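Local coordinates for protein restriction endonuclease R.BpuJI (Bacillus pumilus, PDB 2VLA) that binds its cognate DNA through this N-terminal recognition domain, part of a longer restriction endonuclease that probably cleaves the DNA, at residues 107-110 against 111-115; 136-139 against 140-143. All coordinates share one frame; numbering follows the deposited sequence.

In the fold
Each interaction sits at one end of a helix of the DNA-recognition domain: interaction 1 runs from the last turn of helix 102-112 into the loop after it, interaction 2 from the N-cap into the opening turns of helix 137-150. Their centres are about 9 Å apart and they touch, F113 and F115 packing on Q137 and the C110 backbone oxygen meeting the F138 side chain. Interaction 1 is partly buried; it mixes an apolar I109-F113 edge with a water-linked D108-K112 pair. Interaction 2 is almost wholly buried, held by backbone hydrogen bonds and the packing of an aromatic ring on an aliphatic chain. Helix 203-219 backs both, through L217 touching C110 in one and F138, I141 and L142 in the other.

Interaction 1: residues 107-110 against 111-115; sequences KDIC and FKFQF
K112 returns over D108, one turn back in the same helix. Its CB and then its CG pass the D108 backbone oxygen, CG at 3.4 Å from O, close beside the bond that this oxygen receives from K112 N (3.0 Å). Bends at chi2 (-94°) and chi4 (94°) bring K112 NZ to 4.5 Å from D108 OD2, beyond salt-bridge range. A water spans that gap, giving a hydrogen to D108 OD2 at 2.8 Å and accepting one from K112 NZ at 2.9 Å. OD2 is also salt-bridged to R92, so the carboxylate serves two cationic neighbours, one of them indirectly.

On another side, I109 CG2 reaches F113 CD2 at 3.8 Å, meeting the ring at its edge and in its plane. A branched aliphatic and an aromatic suit this buried flank of the helix, from which both project. F113 N still bonds to I109 O (2.9 Å), although F113 is where the chain leaves helical geometry. A second water donates to both C110 O and F113 O, while the Y276 hydroxyl meets K112 O. Water and a tyrosine thus serve carbonyls where the helix stops, and the lysine-aspartate attraction is probably softened by the intervening water and by R92.

Interaction 2: residues 136-139 against 140-143; sequences RQFP and YILQ
The F138 ring meets I141 obliquely, F138 CD1 to I141 CD1 at 4.1 Å, while Q137 CG lies over one of its faces, 4.0 Å above the plane and displaced toward the rim. F138 and I141 project from the same flank of the helix, and L217 of helix 203-219 touches both. The Y140 ring instead leads away from the first turn. A chi1 of -165°, which sets CG opposite the backbone N, sends it toward P177 and V180, and its hydroxyl bonds to I175 O; the side chain also lies about 4 Å from a bound polyether, probably from the crystallisation liquor.

I141 curls back over the turn below: its CG1 is 3.2 Å from Q137 O and its CD1 is also close to that oxygen. The same carbonyl accepts I141 N at 2.8 Å, so a polar atom in the interior is both bonded and flanked by a methylene and a methyl of I141. L142 does likewise, CG lying 3.4 Å from F138 O, to which L142 N makes a nearly straight bond (172°).

R136 holds the N-cap position, and its carbonyl receives Y140 N at 3.2 Å. P139 suits the first turn because no earlier helical carbonyl there awaits its missing N-H, yet its own oxygen still accepts Q143 N. The polar ends of R136 and Q137 find partners elsewhere: R136 NE with K250 O and NH2 in a salt bridge to E252, Q137 NE2 with Q213. The outcome is a buried helix start whose carbonyls from R136 to P139 are all taken by N-H groups one turn on, leaving the aliphatic and aromatic groups to pack against neighbouring helices.

Interaction 1: residues 107-110 against 111-115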
ATOM      1  N   LYS A 107       6.375   4.233   7.317  0.50 10.63           N
ATOM      2  CA  LYS A 107       7.305   3.084   7.345  0.50 12.73           C
ATOM      3  C   LYS A 107       6.548   1.828   7.728  0.50 12.01           C
ATOM      4  O   LYS A 107       6.708   0.781   7.099  0.50 11.93           O
ATOM      5  CB  LYS A 107       8.443   3.324   8.342  0.50 16.04           C
ATOM      6  CG  LYS A 107       9.574   4.206   7.814  0.50 16.38           C
ATOM      7  CD  LYS A 107      10.615   4.493   8.896  0.50 18.87           C
ATOM      8  CE  LYS A 107      11.781   5.354   8.359  0.50 21.13           C
ATOM      9  NZ  LYS A 107      11.514   6.802   8.434  0.50 18.72           N
ATOM     10  N   ASP A 108       5.713   1.935   8.752  1.00 11.20           N
ATOM     11  CA  ASP A 108       4.979   0.785   9.262  1.00 12.06           C
ATOM     12  C   ASP A 108       3.963   0.280   8.237  1.00 11.22           C
ATOM     13  O   ASP A 108       3.826  -0.924   8.037  1.00 11.75           O
ATOM     14  CB  ASP A 108       4.278   1.148  10.572  1.00 13.12           C
ATOM     15  CG  ASP A 108       3.652  -0.057  11.255  1.00 15.84           C
ATOM     16  OD1 ASP A 108       4.429  -0.939  11.756  1.00 18.49           O
ATOM     17  OD2 ASP A 108       2.405  -0.154  11.278  1.00 17.07           O
ATOM     18  N   ILE A 109       3.245   1.198   7.593  1.00 11.72           N
ATOM     19  CA  ILE A 109       2.386   0.838   6.491  1.00 11.03           C
ATOM     20  C   ILE A 109       3.155   0.051   5.407  1.00 10.76           C
ATOM     21  O   ILE A 109       2.680  -0.994   4.932  1.00 11.16           O
ATOM     22  CB  ILE A 109       1.704   2.097   5.895  1.00 10.51           C
ATOM     23  CG1 ILE A 109       0.545   2.525   6.819  1.00 11.17           C
ATOM     24  CG2 ILE A 109       1.239   1.859   4.465  1.00 11.42           C
ATOM     25  CD1 ILE A 109      -0.106   3.904   6.470  1.00 12.94           C
ATOM     26  N   CYS A 110       4.346   0.521   5.054  1.00 10.83           N
ATOM     27  CA  CYS A 110       5.119  -0.104   3.993  1.00 10.24           C
ATOM     28  C   CYS A 110       5.615  -1.470   4.457  1.00 10.54           C
ATOM     29  O   CYS A 110       5.654  -2.429   3.670  1.00 11.75           O
ATOM     30  CB  CYS A 110       6.294   0.776   3.574  1.00 10.71           C
ATOM     31  SG  CYS A 110       5.805   2.259   2.637  1.00 12.54           S
ATOM     32  N   PHE A 111       5.938  -1.580   5.736  1.00 11.27           N
ATOM     33  CA  PHE A 111       6.415  -2.852   6.306  1.00 11.38           C
ATOM     34  C   PHE A 111       5.337  -3.926   6.258  1.00 10.80           C
ATOM     35  O   PHE A 111       5.639  -5.127   6.021  1.00 13.52           O
ATOM     36  CB  PHE A 111       6.878  -2.632   7.721  1.00 12.38           C
ATOM     37  CG  PHE A 111       7.489  -3.861   8.338  1.00 13.45           C
ATOM     38  CD1 PHE A 111       8.786  -4.277   7.989  1.00 17.61           C
ATOM     39  CD2 PHE A 111       6.759  -4.647   9.183  1.00 18.70           C
ATOM     40  CE1 PHE A 111       9.325  -5.457   8.513  1.00 21.21           C
ATOM     41  CE2 PHE A 111       7.305  -5.821   9.710  1.00 24.82           C
ATOM     42  CZ  PHE A 111       8.594  -6.206   9.360  1.00 17.71           C
ATOM     43  N   LYS A 112       4.099  -3.535   6.536  1.00 10.83           N
ATOM     44  CA  LYS A 112       2.977  -4.454   6.659  1.00 12.10           C
ATOM     45  C   LYS A 112       2.220  -4.746   5.371  1.00 11.77           C
ATOM     46  O   LYS A 112       1.499  -5.742   5.283  1.00 12.52           O
ATOM     47  CB  LYS A 112       1.996  -3.947   7.708  1.00 13.29           C
ATOM     48  CG  LYS A 112       2.581  -3.903   9.112  1.00 18.62           C
ATOM     49  CD  LYS A 112       2.283  -5.142   9.897  1.00 26.32           C
ATOM     50  CE  LYS A 112       2.609  -4.947  11.376  1.00 32.36           C
ATOM     51  NZ  LYS A 112       1.415  -4.502  12.181  1.00 35.51           N
ATOM     52  N   PHE A 113       2.334  -3.868   4.386  1.00 10.97           N
ATOM     53  CA  PHE A 113       1.564  -4.002   3.165  1.00 10.58           C
ATOM     54  C   PHE A 113       1.926  -5.320   2.478  1.00 10.28           C
ATOM     55  O   PHE A 113       3.089  -5.748   2.510  1.00 11.26           O
ATOM     56  CB  PHE A 113       1.825  -2.808   2.206  1.00 10.82           C
ATOM     57  CG  PHE A 113       0.554  -2.138   1.670  1.00 11.46           C
ATOM     58  CD1 PHE A 113      -0.291  -2.784   0.804  1.00 13.34           C
ATOM     59  CD2 PHE A 113       0.257  -0.856   2.016  1.00 12.67           C
ATOM     60  CE1 PHE A 113      -1.416  -2.146   0.297  1.00 13.02           C
ATOM     61  CE2 PHE A 113      -0.845  -0.218   1.489  1.00 12.72           C
ATOM     62  CZ  PHE A 113      -1.663  -0.861   0.645  1.00 12.19           C
ATOM     63  N   GLN A 114       0.964  -5.893   1.780  1.00 10.21           N
ATOM     64  CA  GLN A 114       1.190  -7.051   0.974  1.00 10.39           C
ATOM     65  C   GLN A 114       0.071  -7.202  -0.008  1.00 10.02           C
ATOM     66  O   GLN A 114      -0.995  -6.549   0.139  1.00 10.39           O
ATOM     67  CB  GLN A 114       1.248  -8.297   1.873  1.00 11.20           C
ATOM     68  CG  GLN A 114       0.039  -8.416   2.760  1.00 12.06           C
ATOM     69  CD  GLN A 114      -0.045  -9.780   3.441  1.00 12.40           C
ATOM     70  OE1 GLN A 114       0.678 -10.047   4.401  1.00 13.00           O
ATOM     71  NE2 GLN A 114      -0.935 -10.635   2.952  1.00 13.19           N
ATOM     72  N   PHE A 115       0.276  -8.068  -1.005  1.00 10.61           N
ATOM     73  CA  PHE A 115      -0.814  -8.584  -1.824  1.00 10.82           C
ATOM     74  C   PHE A 115      -0.789 -10.120  -1.677  1.00 10.53           C
ATOM     75  O   PHE A 115       0.292 -10.713  -1.647  1.00 12.52           O
ATOM     76  CB  PHE A 115      -0.619  -8.259  -3.293  1.00 11.05           C
ATOM     77  CG  PHE A 115      -0.538  -6.766  -3.612  1.00 10.57           C
ATOM     78  CD1 PHE A 115      -1.610  -5.895  -3.352  1.00 12.02           C
ATOM     79  CD2 PHE A 115       0.591  -6.254  -4.192  1.00 11.72           C
ATOM     80  CE1 PHE A 115      -1.545  -4.506  -3.734  1.00 12.90           C
ATOM     81  CE2 PHE A 115       0.651  -4.864  -4.572  1.00 12.79           C
ATOM     82  CZ  PHE A 115      -0.422  -4.021  -4.308  1.00 13.09           C
TER
HETATM   83  O   HOH W   1       0.346  -1.789  12.355  1.00 31.24           O
HETATM   84  O   HOH W   2       5.245  -4.324   1.694  1.00 11.66           O

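Interaction 2: residues 136-139 against 140-143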
ATOM      1  N   ARG A 136       5.375  -9.161  -0.569  1.00 11.30           N
ATOM      2  CA  ARG A 136       5.526  -7.965   0.247  1.00 10.68           C
ATOM      3  C   ARG A 136       6.190  -6.925  -0.627  1.00 10.68           C
ATOM      4  O   ARG A 136       7.397  -6.926  -0.814  1.00 11.14           O
ATOM      5  CB  ARG A 136       6.435  -8.257   1.459  1.00 12.09           C
ATOM      6  CG  ARG A 136       5.996  -9.442   2.324  1.00 11.22           C
ATOM      7  CD  ARG A 136       6.862  -9.529   3.545  1.00 13.98           C
ATOM      8  NE  ARG A 136       6.606 -10.739   4.301  1.00 14.93           N
ATOM      9  CZ  ARG A 136       6.775 -10.843   5.605  1.00 17.44           C
ATOM     10  NH1 ARG A 136       7.178  -9.793   6.311  1.00 16.31           N
ATOM     11  NH2 ARG A 136       6.566 -12.004   6.199  1.00 16.79           N
ATOM     12  N   GLN A 137       5.384  -6.023  -1.212  1.00 10.37           N
ATOM     13  CA  GLN A 137       5.886  -5.254  -2.343  1.00 10.09           C
ATOM     14  C   GLN A 137       6.891  -4.176  -1.947  1.00  9.78           C
ATOM     15  O   GLN A 137       7.787  -3.868  -2.720  1.00 10.17           O
ATOM     16  CB  GLN A 137       4.734  -4.636  -3.169  1.00 11.20           C
ATOM     17  CG  GLN A 137       3.994  -3.443  -2.545  1.00 11.64           C
ATOM     18  CD  GLN A 137       2.789  -3.840  -1.714  1.00 12.63           C
ATOM     19  OE1 GLN A 137       2.794  -4.862  -1.011  1.00 13.26           O
ATOM     20  NE2 GLN A 137       1.757  -3.005  -1.746  1.00 14.05           N
ATOM     21  N   PHE A 138       6.818  -3.676  -0.728  1.00  9.49           N
ATOM     22  CA  PHE A 138       7.750  -2.607  -0.347  1.00 10.08           C
ATOM     23  C   PHE A 138       9.168  -3.118  -0.022  1.00 10.15           C
ATOM     24  O   PHE A 138      10.144  -2.616  -0.555  1.00 10.81           O
ATOM     25  CB  PHE A 138       7.156  -1.722   0.748  1.00 10.81           C
ATOM     26  CG  PHE A 138       6.015  -0.879   0.254  1.00  9.92           C
ATOM     27  CD1 PHE A 138       6.253   0.106  -0.668  1.00 10.39           C
ATOM     28  CD2 PHE A 138       4.739  -1.138   0.611  1.00 10.48           C
ATOM     29  CE1 PHE A 138       5.178   0.922  -1.180  1.00 12.76           C
ATOM     30  CE2 PHE A 138       3.665  -0.368   0.113  1.00 10.69           C
ATOM     31  CZ  PHE A 138       3.914   0.674  -0.793  1.00 11.78           C
ATOM     32  N   PRO A 139       9.282  -4.211   0.770  1.00 10.59           N
ATOM     33  CA  PRO A 139      10.574  -4.857   0.809  1.00 10.90           C
ATOM     34  C   PRO A 139      11.133  -5.162  -0.595  1.00 10.82           C
ATOM     35  O   PRO A 139      12.310  -4.941  -0.858  1.00 10.64           O
ATOM     36  CB  PRO A 139      10.286  -6.136   1.606  1.00 11.19           C
ATOM     37  CG  PRO A 139       9.201  -5.721   2.542  1.00 11.68           C
ATOM     38  CD  PRO A 139       8.328  -4.812   1.714  1.00 10.26           C
ATOM     39  N   TYR A 140      10.286  -5.657  -1.478  1.00 10.18           N
ATOM     40  CA  TYR A 140      10.729  -6.037  -2.781  1.00 10.40           C
ATOM     41  C   TYR A 140      11.252  -4.823  -3.590  1.00 10.02           C
ATOM     42  O   TYR A 140      12.310  -4.862  -4.198  1.00 10.42           O
ATOM     43  CB  TYR A 140       9.621  -6.774  -3.547  1.00 10.90           C
ATOM     44  CG  TYR A 140      10.133  -7.511  -4.756  1.00 10.30           C
ATOM     45  CD1 TYR A 140      10.264  -6.867  -5.959  1.00 10.75           C
ATOM     46  CD2 TYR A 140      10.552  -8.859  -4.677  1.00 11.55           C
ATOM     47  CE1 TYR A 140      10.748  -7.490  -7.039  1.00 12.24           C
ATOM     48  CE2 TYR A 140      11.041  -9.487  -5.771  1.00 12.95           C
ATOM     49  CZ  TYR A 140      11.148  -8.810  -6.956  1.00 12.06           C
ATOM     50  OH  TYR A 140      11.638  -9.382  -8.101  1.00 12.67           O
ATOM     51  N   ILE A 141      10.472  -3.725  -3.595  1.00 10.06           N
ATOM     52  CA  ILE A 141      10.880  -2.487  -4.300  1.00 10.20           C
ATOM     53  C   ILE A 141      12.219  -1.995  -3.767  1.00 10.46           C
ATOM     54  O   ILE A 141      13.127  -1.658  -4.529  1.00 10.54           O
ATOM     55  CB  ILE A 141       9.816  -1.369  -4.148  1.00 11.14           C
ATOM     56  CG1 ILE A 141       8.574  -1.694  -4.967  1.00 12.15           C
ATOM     57  CG2 ILE A 141      10.386  -0.008  -4.583  1.00 11.93           C
ATOM     58  CD1 ILE A 141       7.333  -0.972  -4.485  1.00 15.64           C
ATOM     59  N   LEU A 142      12.351  -1.962  -2.447  1.00 10.56           N
ATOM     60  CA  LEU A 142      13.572  -1.496  -1.852  1.00 10.81           C
ATOM     61  C   LEU A 142      14.777  -2.389  -2.285  1.00 11.08           C
ATOM     62  O   LEU A 142      15.845  -1.883  -2.595  1.00 11.17           O
ATOM     63  CB  LEU A 142      13.437  -1.490  -0.330  1.00 10.86           C
ATOM     64  CG  LEU A 142      12.529  -0.362   0.212  1.00 10.92           C
ATOM     65  CD1 LEU A 142      12.399  -0.561   1.713  1.00 13.51           C
ATOM     66  CD2 LEU A 142      13.086   1.069  -0.128  1.00 11.89           C
ATOM     67  N   GLN A 143      14.590  -3.716  -2.319  1.00 11.08           N
ATOM     68  CA  GLN A 143      15.658  -4.568  -2.777  1.00 10.94           C
ATOM     69  C   GLN A 143      15.991  -4.375  -4.262  1.00 10.63           C
ATOM     70  O   GLN A 143      17.149  -4.400  -4.649  1.00 11.74           O
ATOM     71  CB  GLN A 143      15.337  -6.034  -2.491  1.00 11.69           C
ATOM     72  CG  GLN A 143      16.491  -7.013  -2.822  1.00 12.38           C
ATOM     73  CD  GLN A 143      17.665  -6.868  -1.888  1.00 14.27           C
ATOM     74  OE1 GLN A 143      17.550  -6.316  -0.812  1.00 16.34           O
ATOM     75  NE2 GLN A 143      18.767  -7.505  -2.245  1.00 21.88           N
TER